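Long-range contacts in glycosyl transferase family 9 (Veillonella parvula, PDB 3TOV), which probably transfers a sugar from an activated donor to an acceptor, as the heptosyltransferases of its family do in building lipopolysaccharide: residues E5-R10 and A36-I41; I45-Q50 and V64-G69; V209-G214 and M239-I244. One frame throughout, in Å; residues are numbered along the deposited sequence.

Contact 1 (E5-R10 and A36-I41)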
ATOM      1  N   GLU A   5     -19.732  12.747 -18.209  1.00 86.28           N
ATOM      2  CA  GLU A   5     -18.764  13.807 -18.459  1.00 86.63           C
ATOM      3  C   GLU A   5     -18.014  14.187 -17.187  1.00 86.42           C
ATOM      4  O   GLU A   5     -18.594  14.740 -16.250  1.00 85.61           O
ATOM      5  CB  GLU A   5     -19.416  15.028 -19.090  1.00 84.94           C
ATOM      6  CG  GLU A   5     -18.416  15.958 -19.735  1.00 91.86           C
ATOM      7  CD  GLU A   5     -19.043  16.801 -20.833  1.00108.76           C
ATOM      8  OE1 GLU A   5     -20.229  16.567 -21.161  1.00114.92           O
ATOM      9  OE2 GLU A   5     -18.354  17.694 -21.372  1.00114.23           O
ATOM     10  N   LEU A   6     -16.720  13.878 -17.171  1.00 83.26           N
ATOM     11  CA  LEU A   6     -15.880  14.087 -16.000  1.00 81.18           C
ATOM     12  C   LEU A   6     -15.060  15.371 -16.093  1.00 86.91           C
ATOM     13  O   LEU A   6     -14.901  16.082 -15.100  1.00 87.98           O
ATOM     14  CB  LEU A   6     -14.947  12.891 -15.804  1.00 80.44           C
ATOM     15  CG  LEU A   6     -15.604  11.517 -15.635  1.00 75.96           C
ATOM     16  CD1 LEU A   6     -14.577  10.397 -15.726  1.00 58.78           C
ATOM     17  CD2 LEU A   6     -16.384  11.447 -14.324  1.00 78.34           C
ATOM     18  N   ASP A   7     -14.537  15.670 -17.279  1.00 89.66           N
ATOM     19  CA  ASP A   7     -13.678  16.841 -17.450  1.00 86.99           C
ATOM     20  C   ASP A   7     -14.425  18.146 -17.147  1.00 84.35           C
ATOM     21  O   ASP A   7     -15.629  18.252 -17.382  1.00 83.64           O
ATOM     22  CB  ASP A   7     -13.068  16.870 -18.857  1.00 85.54           C
ATOM     23  CG  ASP A   7     -11.846  17.770 -18.949  1.00 85.17           C
ATOM     24  OD1 ASP A   7     -11.332  18.192 -17.893  1.00 84.64           O
ATOM     25  OD2 ASP A   7     -11.388  18.050 -20.077  1.00 86.73           O
ATOM     26  N   TYR A   8     -13.707  19.124 -16.604  1.00 82.46           N
ATOM     27  CA  TYR A   8     -14.283  20.436 -16.300  1.00 84.40           C
ATOM     28  C   TYR A   8     -15.280  20.428 -15.134  1.00 83.17           C
ATOM     29  O   TYR A   8     -16.188  21.252 -15.080  1.00 83.22           O
ATOM     30  CB  TYR A   8     -14.915  21.063 -17.556  1.00 79.52           C
ATOM     31  CG  TYR A   8     -13.896  21.681 -18.485  1.00 75.38           C
ATOM     32  CD1 TYR A   8     -13.169  22.799 -18.097  1.00 77.22           C
ATOM     33  CD2 TYR A   8     -13.649  21.146 -19.740  1.00 77.27           C
ATOM     34  CE1 TYR A   8     -12.216  23.373 -18.934  1.00 79.28           C
ATOM     35  CE2 TYR A   8     -12.697  21.714 -20.593  1.00 81.67           C
ATOM     36  CZ  TYR A   8     -11.983  22.833 -20.184  1.00 78.54           C
ATOM     37  OH  TYR A   8     -11.038  23.411 -21.016  1.00 71.47           O
ATOM     38  N   LYS A   9     -15.098  19.509 -14.193  1.00 80.30           N
ATOM     39  CA  LYS A   9     -16.031  19.378 -13.076  1.00 75.70           C
ATOM     40  C   LYS A   9     -15.319  19.400 -11.713  1.00 66.46           C
ATOM     41  O   LYS A   9     -14.136  19.081 -11.615  1.00 56.17           O
ATOM     42  CB  LYS A   9     -16.848  18.080 -13.214  1.00 67.07           C
ATOM     43  CG  LYS A   9     -17.490  17.841 -14.570  1.00 57.58           C
ATOM     44  CD  LYS A   9     -18.402  18.985 -14.946  1.00 64.70           C
ATOM     45  CE  LYS A   9     -19.609  18.495 -15.723  1.00 68.54           C
ATOM     46  NZ  LYS A   9     -20.347  17.468 -14.930  1.00 68.71           N
ATOM     47  N   ARG A  10     -16.047  19.779 -10.668  1.00 64.48           N
ATOM     48  CA  ARG A  10     -15.545  19.642  -9.308  1.00 63.70           C
ATOM     49  C   ARG A  10     -15.959  18.288  -8.787  1.00 58.66           C
ATOM     50  O   ARG A  10     -17.146  17.970  -8.754  1.00 54.33           O
ATOM     51  CB  ARG A  10     -16.109  20.721  -8.391  1.00 73.36           C
ATOM     52  CG  ARG A  10     -15.591  22.108  -8.687  1.00 84.51           C
ATOM     53  CD  ARG A  10     -15.935  23.087  -7.576  1.00 89.09           C
ATOM     54  NE  ARG A  10     -14.724  23.646  -6.983  1.00 86.42           N
ATOM     55  CZ  ARG A  10     -14.262  23.317  -5.782  1.00 78.80           C
ATOM     56  NH1 ARG A  10     -14.926  22.437  -5.036  1.00 77.66           N
ATOM     57  NH2 ARG A  10     -13.143  23.875  -5.330  1.00 72.31           N
ATOM     58  N   ALA A  36      -9.841  13.775 -16.784  1.00 62.04           N
ATOM     59  CA  ALA A  36     -10.402  14.980 -16.183  1.00 65.49           C
ATOM     60  C   ALA A  36      -9.351  16.062 -16.010  1.00 68.24           C
ATOM     61  O   ALA A  36      -9.279  16.697 -14.954  1.00 70.78           O
ATOM     62  CB  ALA A  36     -11.031  14.648 -14.847  1.00 60.76           C
ATOM     63  N   PRO A  37      -8.545  16.291 -17.058  1.00 65.68           N
ATOM     64  CA  PRO A  37      -7.369  17.164 -16.999  1.00 65.18           C
ATOM     65  C   PRO A  37      -7.670  18.500 -16.343  1.00 65.61           C
ATOM     66  O   PRO A  37      -6.808  19.066 -15.676  1.00 67.46           O
ATOM     67  CB  PRO A  37      -7.028  17.382 -18.474  1.00 66.29           C
ATOM     68  CG  PRO A  37      -7.540  16.180 -19.145  1.00 66.87           C
ATOM     69  CD  PRO A  37      -8.810  15.836 -18.431  1.00 64.91           C
ATOM     70  N   HIS A  38      -8.887  18.992 -16.528  1.00 66.19           N
ATOM     71  CA  HIS A  38      -9.230  20.327 -16.074  1.00 75.90           C
ATOM     72  C   HIS A  38     -10.074  20.291 -14.818  1.00 82.66           C
ATOM     73  O   HIS A  38     -10.121  21.261 -14.064  1.00 90.67           O
ATOM     74  CB  HIS A  38      -9.970  21.079 -17.173  1.00 78.67           C
ATOM     75  CG  HIS A  38      -9.272  21.048 -18.495  1.00 79.88           C
ATOM     76  ND1 HIS A  38      -9.820  20.456 -19.611  1.00 81.93           N
ATOM     77  CD2 HIS A  38      -8.064  21.526 -18.877  1.00 82.84           C
ATOM     78  CE1 HIS A  38      -8.987  20.582 -20.629  1.00 85.42           C
ATOM     79  NE2 HIS A  38      -7.912  21.225 -20.209  1.00 86.21           N
ATOM     80  N   SER A  39     -10.741  19.167 -14.598  1.00 81.68           N
ATOM     81  CA  SER A  39     -11.599  19.007 -13.435  1.00 79.94           C
ATOM     82  C   SER A  39     -10.871  19.395 -12.155  1.00 73.95           C
ATOM     83  O   SER A  39      -9.663  19.225 -12.038  1.00 71.60           O
ATOM     84  CB  SER A  39     -12.073  17.561 -13.332  1.00 80.69           C
ATOM     85  OG  SER A  39     -12.542  17.100 -14.585  1.00 83.71           O
ATOM     86  N   HIS A  40     -11.615  19.937 -11.202  1.00 72.62           N
ATOM     87  CA  HIS A  40     -11.078  20.133  -9.870  1.00 69.88           C
ATOM     88  C   HIS A  40     -11.387  18.910  -9.013  1.00 59.62           C
ATOM     89  O   HIS A  40     -12.549  18.532  -8.821  1.00 53.20           O
ATOM     90  CB  HIS A  40     -11.647  21.386  -9.209  1.00 77.43           C
ATOM     91  CG  HIS A  40     -11.202  21.557  -7.791  1.00 75.35           C
ATOM     92  ND1 HIS A  40     -11.757  20.843  -6.749  1.00 72.28           N
ATOM     93  CD2 HIS A  40     -10.235  22.333  -7.248  1.00 70.30           C
ATOM     94  CE1 HIS A  40     -11.155  21.181  -5.624  1.00 73.31           C
ATOM     95  NE2 HIS A  40     -10.231  22.086  -5.900  1.00 72.69           N
ATOM     96  N   ILE A  41     -10.340  18.294  -8.489  1.00 56.29           N
ATOM     97  CA  ILE A  41     -10.503  17.025  -7.807  1.00 55.44           C
ATOM     98  C   ILE A  41     -10.095  17.148  -6.362  1.00 58.38           C
ATOM     99  O   ILE A  41      -9.060  17.732  -6.060  1.00 64.06           O
ATOM    100  CB  ILE A  41      -9.658  15.928  -8.466  1.00 51.25           C
ATOM    101  CG1 ILE A  41     -10.149  15.674  -9.897  1.00 57.93           C
ATOM    102  CG2 ILE A  41      -9.727  14.673  -7.639  1.00 43.49           C
ATOM    103  CD1 ILE A  41      -9.218  14.834 -10.761  1.00 59.68           C
TER
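Asp7 provides the firmly bonded end of this contact. Its CG stands anti to the backbone N (chi1 -161°), and the carboxylate takes hold of His38 twice, each oxygen using its syn lone pair: Asp7 OD1 accepts from His38 N at 2.9 Å, and Asp7 OD2 accepts from His38 ND1, also at 2.9 Å. The first bond holds the backbone; the planes of carboxylate and imidazole are 16° apart, so the aspartate probably also helps set the ring's rotation, although OD2 lies somewhat out of the ring plane. Deeper in, the hydroxyl of buried Ser39, less surely placed, donates to Leu6 O, and Leu6 CB rests 4.4 Å from Ala36 CB. This inner part joins the lead-in to strand 10-14 with the turn from helix 26-35 into strand 40-46, the two strands linked by a beta-alpha-beta crossover in the N-terminal Rossmann-like domain of a GT-B enzyme. The parallel pairing begins at Arg10 and His40, with a weak bond from His40 N to Lys9 O. The solvent side is held by flat surfaces instead. Exposed Tyr8 lays its ring over His38 in an offset stack, centroids 4.3 Å apart and planes at 24°, and His38 CB sits over the face of the same phenol. The guanidinium of Arg10 lies flat on the His40 imidazole, centres 3.9 Å apart, while Lys87 of helix 70-87 touches both residues.

Contact 2 (I45-Q50 and V64-G69); sequences IDEKLQ and VVDKKG
Strands 40-46 and 61-65 run parallel at one margin of the N-terminal Rossmann-like sheet, and here their C-terminal ends come apart into loops. Backbone bonding is correspondingly sparse. Val65 N donates weakly to Ile45 O, whereas Glu47 N reaches Val65 O along a nearly straight line (175° at the hydrogen), approaching from above the carbonyl plane. Val65 is thus engaged through both its N-H and its carbonyl, by residues two apart on the neighbouring strand and the loop that follows it. Apolar packing joins Ile45 and Val64. The tip of Ile45, CD1, crosses obliquely to Val64 CG1 at 3.7 Å, and the other branch, Val64 CG2, lies against the start of the Glu47 side chain, 3.5 Å from CB. Val22 of helix 19-23 also packs on Ile45, while Val65 meets Val80 of helix 70-87. The charged groups are gathered toward the loop side and fit together less well. The side chains of Glu47 and Asp66 cross at about a right angle and bring their carboxylates together, the planes 54° apart, an arrangement of like charges that would probably raise the affinity of one of them for a proton. Lys67, its chain bent at chi2, crosses Asp46 and forms a long salt bridge, NZ lying 3.9 Å from OD1. The other oxygen of that carboxylate, Asp46 OD2, accepts a weak hydrogen bond from Lys48 N at 3.3 Å.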
ATOM      1  N   ILE A  45      -9.300  11.247   2.860  1.00 64.93           N
ATOM      2  CA  ILE A  45      -8.795  10.118   3.661  1.00 70.62           C
ATOM      3  C   ILE A  45      -9.057  10.309   5.142  1.00 73.50           C
ATOM      4  O   ILE A  45      -9.673  11.290   5.567  1.00 68.08           O
ATOM      5  CB  ILE A  45      -7.241   9.952   3.626  1.00 68.10           C
ATOM      6  CG1 ILE A  45      -6.566  11.114   2.906  1.00 72.11           C
ATOM      7  CG2 ILE A  45      -6.818   8.567   3.171  1.00 64.29           C
ATOM      8  CD1 ILE A  45      -6.518  12.367   3.783  1.00 77.00           C
ATOM      9  N   ASP A  46      -8.521   9.365   5.914  1.00 74.35           N
ATOM     10  CA  ASP A  46      -8.543   9.407   7.366  1.00 73.90           C
ATOM     11  C   ASP A  46      -7.257  10.053   7.880  1.00 72.97           C
ATOM     12  O   ASP A  46      -6.167   9.734   7.413  1.00 70.18           O
ATOM     13  CB  ASP A  46      -8.722   7.990   7.919  1.00 78.15           C
ATOM     14  CG  ASP A  46      -7.841   7.711   9.121  1.00 87.11           C
ATOM     15  OD1 ASP A  46      -8.318   7.839  10.274  1.00 92.53           O
ATOM     16  OD2 ASP A  46      -6.667   7.353   8.905  1.00 87.07           O
ATOM     17  N   GLU A  47      -7.403  10.960   8.844  1.00 76.04           N
ATOM     18  CA  GLU A  47      -6.306  11.792   9.338  1.00 80.52           C
ATOM     19  C   GLU A  47      -4.908  11.161   9.279  1.00 70.38           C
ATOM     20  O   GLU A  47      -3.966  11.799   8.817  1.00 67.56           O
ATOM     21  CB  GLU A  47      -6.615  12.305  10.756  1.00100.22           C
ATOM     22  CG  GLU A  47      -5.857  11.599  11.898  1.00115.87           C
ATOM     23  CD  GLU A  47      -6.756  10.777  12.832  1.00123.69           C
ATOM     24  OE1 GLU A  47      -7.255   9.707  12.409  1.00122.42           O
ATOM     25  OE2 GLU A  47      -6.953  11.198  13.996  1.00127.30           O
ATOM     26  N   LYS A  48      -4.778   9.917   9.734  1.00 64.53           N
ATOM     27  CA  LYS A  48      -3.465   9.267   9.864  1.00 66.00           C
ATOM     28  C   LYS A  48      -2.723   9.087   8.535  1.00 60.71           C
ATOM     29  O   LYS A  48      -1.552   9.446   8.392  1.00 58.06           O
ATOM     30  CB  LYS A  48      -3.601   7.915  10.584  1.00 67.10           C
ATOM     31  CG  LYS A  48      -4.716   7.905  11.627  1.00 73.72           C
ATOM     32  CD  LYS A  48      -4.453   6.946  12.783  1.00 78.03           C
ATOM     33  CE  LYS A  48      -5.237   7.363  14.047  1.00 77.05           C
ATOM     34  NZ  LYS A  48      -4.951   6.483  15.229  1.00 74.99           N
ATOM     35  N   LEU A  49      -3.414   8.536   7.553  1.00 60.40           N
ATOM     36  CA  LEU A  49      -2.758   8.202   6.303  1.00 65.14           C
ATOM     37  C   LEU A  49      -2.464   9.451   5.490  1.00 61.26           C
ATOM     38  O   LEU A  49      -2.042   9.363   4.337  1.00 59.96           O
ATOM     39  CB  LEU A  49      -3.621   7.223   5.492  1.00 64.61           C
ATOM     40  CG  LEU A  49      -4.124   6.002   6.267  1.00 60.02           C
ATOM     41  CD1 LEU A  49      -5.025   5.132   5.411  1.00 56.10           C
ATOM     42  CD2 LEU A  49      -2.942   5.213   6.791  1.00 59.67           C
ATOM     43  N   GLN A  50      -2.675  10.613   6.090  1.00 61.03           N
ATOM     44  CA  GLN A  50      -2.670  11.847   5.316  1.00 66.41           C
ATOM     45  C   GLN A  50      -1.348  12.129   4.599  1.00 71.23           C
ATOM     46  O   GLN A  50      -1.359  12.653   3.484  1.00 69.53           O
ATOM     47  CB  GLN A  50      -3.131  13.036   6.167  1.00 72.90           C
ATOM     48  CG  GLN A  50      -2.101  14.117   6.411  1.00 82.64           C
ATOM     49  CD  GLN A  50      -2.267  14.725   7.787  1.00 97.09           C
ATOM     50  OE1 GLN A  50      -3.226  14.412   8.496  1.00 96.78           O
ATOM     51  NE2 GLN A  50      -1.331  15.586   8.181  1.00108.09           N
ATOM     52  N   VAL A  64      -8.895  15.585   5.435  1.00 47.43           N
ATOM     53  CA  VAL A  64      -8.785  14.377   6.258  1.00 50.22           C
ATOM     54  C   VAL A  64      -9.897  14.275   7.300  1.00 52.56           C
ATOM     55  O   VAL A  64     -10.644  15.220   7.483  1.00 55.49           O
ATOM     56  CB  VAL A  64      -7.409  14.308   6.940  1.00 57.31           C
ATOM     57  CG1 VAL A  64      -6.428  15.159   6.175  1.00 43.23           C
ATOM     58  CG2 VAL A  64      -7.499  14.779   8.380  1.00 61.14           C
ATOM     59  N   VAL A  65     -10.030  13.125   7.961  1.00 56.90           N
ATOM     60  CA  VAL A  65     -11.004  12.982   9.053  1.00 62.61           C
ATOM     61  C   VAL A  65     -10.468  12.140  10.214  1.00 63.21           C
ATOM     62  O   VAL A  65      -9.640  11.260  10.000  1.00 66.29           O
ATOM     63  CB  VAL A  65     -12.339  12.343   8.578  1.00 43.28           C
ATOM     64  CG1 VAL A  65     -12.582  12.611   7.117  1.00 39.53           C
ATOM     65  CG2 VAL A  65     -12.336  10.847   8.860  1.00 46.14           C
ATOM     66  N   ASP A  66     -10.948  12.396  11.431  1.00 66.28           N
ATOM     67  CA  ASP A  66     -10.593  11.560  12.582  1.00 90.35           C
ATOM     68  C   ASP A  66     -11.713  10.602  12.952  1.00103.03           C
ATOM     69  O   ASP A  66     -12.782  10.628  12.350  1.00103.71           O
ATOM     70  CB  ASP A  66     -10.243  12.412  13.802  1.00105.42           C
ATOM     71  CG  ASP A  66      -9.230  13.485  13.489  1.00115.56           C
ATOM     72  OD1 ASP A  66      -9.403  14.172  12.457  1.00118.87           O
ATOM     73  OD2 ASP A  66      -8.260  13.633  14.265  1.00119.06           O
ATOM     74  N   LYS A  67     -11.469   9.760  13.951  1.00115.64           N
ATOM     75  CA  LYS A  67     -12.500   8.838  14.422  1.00125.12           C
ATOM     76  C   LYS A  67     -12.107   8.078  15.684  1.00134.15           C
ATOM     77  O   LYS A  67     -10.928   7.967  16.030  1.00137.06           O
ATOM     78  CB  LYS A  67     -12.906   7.854  13.315  1.00121.55           C
ATOM     79  CG  LYS A  67     -11.750   7.334  12.470  1.00118.81           C
ATOM     80  CD  LYS A  67     -10.781   6.503  13.289  1.00123.91           C
ATOM     81  CE  LYS A  67      -9.550   6.151  12.477  1.00123.65           C
ATOM     82  NZ  LYS A  67      -8.554   5.396  13.281  1.00130.02           N
ATOM     83  N   LYS A  68     -13.119   7.558  16.366  1.00136.56           N
ATOM     84  CA  LYS A  68     -12.912   6.693  17.514  1.00142.35           C
ATOM     85  C   LYS A  68     -14.222   5.993  17.844  1.00150.47           C
ATOM     86  O   LYS A  68     -14.332   4.771  17.741  1.00153.01           O
ATOM     87  CB  LYS A  68     -12.416   7.489  18.724  1.00140.36           C
ATOM     88  CG  LYS A  68     -12.250   6.640  19.970  1.00139.80           C
ATOM     89  CD  LYS A  68     -11.815   7.458  21.169  1.00137.78           C
ATOM     90  CE  LYS A  68     -11.530   6.548  22.350  1.00138.77           C
ATOM     91  NZ  LYS A  68     -11.191   7.318  23.573  1.00143.97           N
ATOM     92  N   GLY A  69     -15.216   6.783  18.235  1.00153.65           N
ATOM     93  CA  GLY A  69     -16.533   6.259  18.530  1.00157.32           C
ATOM     94  C   GLY A  69     -17.518   6.664  17.452  1.00154.01           C
ATOM     95  O   GLY A  69     -17.125   7.195  16.412  1.00149.30           O
TER

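Contact 3 (V209-G214 and M239-I244); sequences VADYFG and METKPI
The carboxylate of Asp211, buried on the flank of helix 203-216, receives three hydrogen bonds from the loop 239-244. Asp211 OD1 accepts two of them: Thr241 N at 3.0 Å on its syn lone pair and Thr241 OG1 at 2.8 Å on its anti lone pair. Asp211 OD2 accepts the third on its own syn side, from Glu240 N at 3.1 Å (161° at the hydrogen). So many donors would be expected to favour the ionised aspartate, although Glu240 OE2, 4.2 Å from Asp211 OD2, would work against this. Replacing Asp211 by an alanine here would probably loosen the loop from the helix, because all three hydrogen bonds to Glu240 and Thr241 would go with the carboxylate. The torsion of Thr241 sets up the double grip: OG1 occupies the crowded position between backbone N and carbonyl carbon (chi1 65°), so hydroxyl and N-H both address one oxygen. Its methyl, CG2, is thereby turned toward Gly214 and lies 4.0 Å from that residue's C. Met239, present as selenomethionine, bends at chi3 and brings CE to 3.9 Å from Ala210 CB; Phe222 of strand 219-222 packs against both residues. Farther out, Phe213 and Val209 turn to helix 334-347. A helix thus pinned to the loop that leads into edge strand 244-245 belongs to the alternating beta-alpha layout of the C-terminal Rossmann-like domain of GT-B glycosyltransferases.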
ATOM      1  N   VAL A 209      18.913 -14.893   7.029  1.00 36.57           N
ATOM      2  CA  VAL A 209      18.876 -14.212   5.741  1.00 35.98           C
ATOM      3  C   VAL A 209      19.609 -12.871   5.747  1.00 41.39           C
ATOM      4  O   VAL A 209      20.524 -12.645   4.958  1.00 44.30           O
ATOM      5  CB  VAL A 209      17.423 -14.001   5.261  1.00 35.21           C
ATOM      6  CG1 VAL A 209      17.384 -13.036   4.073  1.00 22.39           C
ATOM      7  CG2 VAL A 209      16.768 -15.348   4.923  1.00 35.99           C
ATOM      8  N   ALA A 210      19.193 -11.976   6.636  1.00 49.03           N
ATOM      9  CA  ALA A 210      19.834 -10.669   6.769  1.00 47.48           C
ATOM     10  C   ALA A 210      21.355 -10.798   6.954  1.00 50.01           C
ATOM     11  O   ALA A 210      22.126 -10.123   6.266  1.00 45.52           O
ATOM     12  CB  ALA A 210      19.214  -9.905   7.916  1.00 43.10           C
ATOM     13  N   ASP A 211      21.760 -11.673   7.883  1.00 53.38           N
ATOM     14  CA  ASP A 211      23.157 -12.040   8.127  1.00 56.50           C
ATOM     15  C   ASP A 211      23.864 -12.514   6.861  1.00 58.83           C
ATOM     16  O   ASP A 211      25.001 -12.105   6.596  1.00 56.16           O
ATOM     17  CB  ASP A 211      23.231 -13.160   9.167  1.00 66.34           C
ATOM     18  CG  ASP A 211      23.463 -12.649  10.577  1.00 73.57           C
ATOM     19  OD1 ASP A 211      23.926 -11.496  10.736  1.00 73.26           O
ATOM     20  OD2 ASP A 211      23.192 -13.421  11.526  1.00 77.45           O
ATOM     21  N   TYR A 212      23.197 -13.400   6.105  1.00 58.19           N
ATOM     22  CA  TYR A 212      23.677 -13.827   4.788  1.00 54.96           C
ATOM     23  C   TYR A 212      24.197 -12.649   3.965  1.00 53.77           C
ATOM     24  O   TYR A 212      25.361 -12.631   3.569  1.00 63.11           O
ATOM     25  CB  TYR A 212      22.587 -14.544   3.984  1.00 55.58           C
ATOM     26  CG  TYR A 212      23.082 -14.953   2.614  1.00 56.04           C
ATOM     27  CD1 TYR A 212      23.824 -16.113   2.457  1.00 57.71           C
ATOM     28  CD2 TYR A 212      22.850 -14.156   1.492  1.00 50.70           C
ATOM     29  CE1 TYR A 212      24.309 -16.491   1.225  1.00 61.38           C
ATOM     30  CE2 TYR A 212      23.336 -14.520   0.254  1.00 53.11           C
ATOM     31  CZ  TYR A 212      24.068 -15.698   0.123  1.00 61.46           C
ATOM     32  OH  TYR A 212      24.577 -16.104  -1.094  1.00 61.31           O
ATOM     33  N   PHE A 213      23.335 -11.667   3.713  1.00 40.64           N
ATOM     34  CA  PHE A 213      23.731 -10.497   2.932  1.00 44.65           C
ATOM     35  C   PHE A 213      24.777  -9.626   3.616  1.00 50.59           C
ATOM     36  O   PHE A 213      25.826  -9.334   3.043  1.00 47.97           O
ATOM     37  CB  PHE A 213      22.507  -9.675   2.519  1.00 42.26           C
ATOM     38  CG  PHE A 213      21.671 -10.351   1.483  1.00 42.61           C
ATOM     39  CD1 PHE A 213      22.064 -10.354   0.154  1.00 43.85           C
ATOM     40  CD2 PHE A 213      20.521 -11.025   1.839  1.00 45.63           C
ATOM     41  CE1 PHE A 213      21.309 -10.996  -0.811  1.00 50.08           C
ATOM     42  CE2 PHE A 213      19.756 -11.676   0.877  1.00 53.61           C
ATOM     43  CZ  PHE A 213      20.147 -11.659  -0.453  1.00 51.23           C
ATOM     44  N   GLY A 214      24.491  -9.216   4.844  1.00 56.62           N
ATOM     45  CA  GLY A 214      25.439  -8.437   5.614  1.00 54.55           C
ATOM     46  C   GLY A 214      26.818  -9.066   5.607  1.00 46.51           C
ATOM     47  O   GLY A 214      27.829  -8.362   5.522  1.00 37.24           O
HETATM   48  N   MSE A 239      21.433 -11.837  15.265  1.00 64.73           N
HETATM   49  CA  MSE A 239      22.257 -11.575  14.102  1.00 59.80           C
HETATM   50  C   MSE A 239      23.711 -11.282  14.495  1.00 65.20           C
HETATM   51  O   MSE A 239      23.979 -10.537  15.440  1.00 68.51           O
HETATM   52  CB  MSE A 239      21.686 -10.414  13.309  1.00 52.37           C
HETATM   53  CG  MSE A 239      20.322 -10.682  12.728  1.00 49.21           C
HETATM   54 SE   MSE A 239      19.678  -9.084  11.827  0.73 63.05          SE
HETATM   55  CE  MSE A 239      21.313  -8.593  10.871  1.00 31.93           C
ATOM     56  N   GLU A 240      24.644 -11.877  13.761  1.00 61.86           N
ATOM     57  CA  GLU A 240      26.062 -11.646  13.982  1.00 60.66           C
ATOM     58  C   GLU A 240      26.564 -10.421  13.217  1.00 51.47           C
ATOM     59  O   GLU A 240      27.726 -10.040  13.351  1.00 53.00           O
ATOM     60  CB  GLU A 240      26.871 -12.880  13.576  1.00 69.83           C
ATOM     61  CG  GLU A 240      26.269 -14.207  14.017  1.00 82.66           C
ATOM     62  CD  GLU A 240      26.790 -15.385  13.193  1.00 96.02           C
ATOM     63  OE1 GLU A 240      28.011 -15.414  12.908  1.00 99.17           O
ATOM     64  OE2 GLU A 240      25.978 -16.270  12.818  1.00 97.22           O
ATOM     65  N   THR A 241      25.693  -9.820  12.406  1.00 43.76           N
ATOM     66  CA  THR A 241      26.031  -8.591  11.676  1.00 49.95           C
ATOM     67  C   THR A 241      25.175  -7.440  12.186  1.00 60.82           C
ATOM     68  O   THR A 241      24.190  -7.667  12.890  1.00 69.60           O
ATOM     69  CB  THR A 241      25.844  -8.720  10.132  1.00 44.26           C
ATOM     70  OG1 THR A 241      24.450  -8.918   9.808  1.00 42.86           O
ATOM     71  CG2 THR A 241      26.708  -9.858   9.564  1.00 34.08           C
ATOM     72  N   LYS A 242      25.540  -6.210  11.831  1.00 58.70           N
ATOM     73  CA  LYS A 242      24.863  -5.046  12.392  1.00 58.45           C
ATOM     74  C   LYS A 242      23.795  -4.558  11.452  1.00 60.49           C
ATOM     75  O   LYS A 242      24.095  -4.008  10.389  1.00 67.12           O
ATOM     76  CB  LYS A 242      25.858  -3.920  12.721  1.00 68.05           C
ATOM     77  CG  LYS A 242      25.268  -2.719  13.457  1.00 76.90           C
ATOM     78  CD  LYS A 242      25.509  -1.412  12.677  1.00 87.76           C
ATOM     79  CE  LYS A 242      24.884  -0.202  13.377  1.00 95.07           C
ATOM     80  NZ  LYS A 242      24.814   1.005  12.497  1.00 97.23           N
ATOM     81  N   PRO A 243      22.533  -4.776  11.839  1.00 59.97           N
ATOM     82  CA  PRO A 243      21.367  -4.253  11.120  1.00 59.19           C
ATOM     83  C   PRO A 243      21.145  -2.776  11.444  1.00 62.74           C
ATOM     84  O   PRO A 243      21.675  -2.271  12.440  1.00 60.98           O
ATOM     85  CB  PRO A 243      20.216  -5.087  11.687  1.00 53.68           C
ATOM     86  CG  PRO A 243      20.661  -5.443  13.061  1.00 54.05           C
ATOM     87  CD  PRO A 243      22.151  -5.613  12.989  1.00 53.80           C
ATOM     88  N   ILE A 244      20.388  -2.081  10.603  1.00 59.00           N
ATOM     89  CA  ILE A 244      19.892  -0.766  10.976  1.00 53.84           C
ATOM     90  C   ILE A 244      18.480  -0.988  11.452  1.00 53.83           C
ATOM     91  O   ILE A 244      17.769  -1.822  10.886  1.00 54.83           O
ATOM     92  CB  ILE A 244      19.855   0.211   9.797  1.00 47.45           C
ATOM     93  CG1 ILE A 244      21.251   0.360   9.183  1.00 44.39           C
ATOM     94  CG2 ILE A 244      19.294   1.563  10.259  1.00 43.76           C
ATOM     95  CD1 ILE A 244      21.287   1.098   7.858  1.00 40.42           C
TER

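From the N terminus, contact 1 closes first, returning the chain after strand 10-14 and helices 19-23 and 26-35 to the segment just before that strand. Contact 2 then closes the short excursion between strands 40-46 and 61-65. Both draw on strand 40-46, one near its beginning and the other at its end, with centres 26 Å apart, so together they fasten one half of the N-terminal sheet. Contact 3 closes later, in the second domain, around strand 219-222 and helix 229-237; its centre is 37 Å from that of contact 2 and 51 Å from that of contact 1. The three follow in series, none nesting or crossing, and each ties neighbouring elements within its own domain.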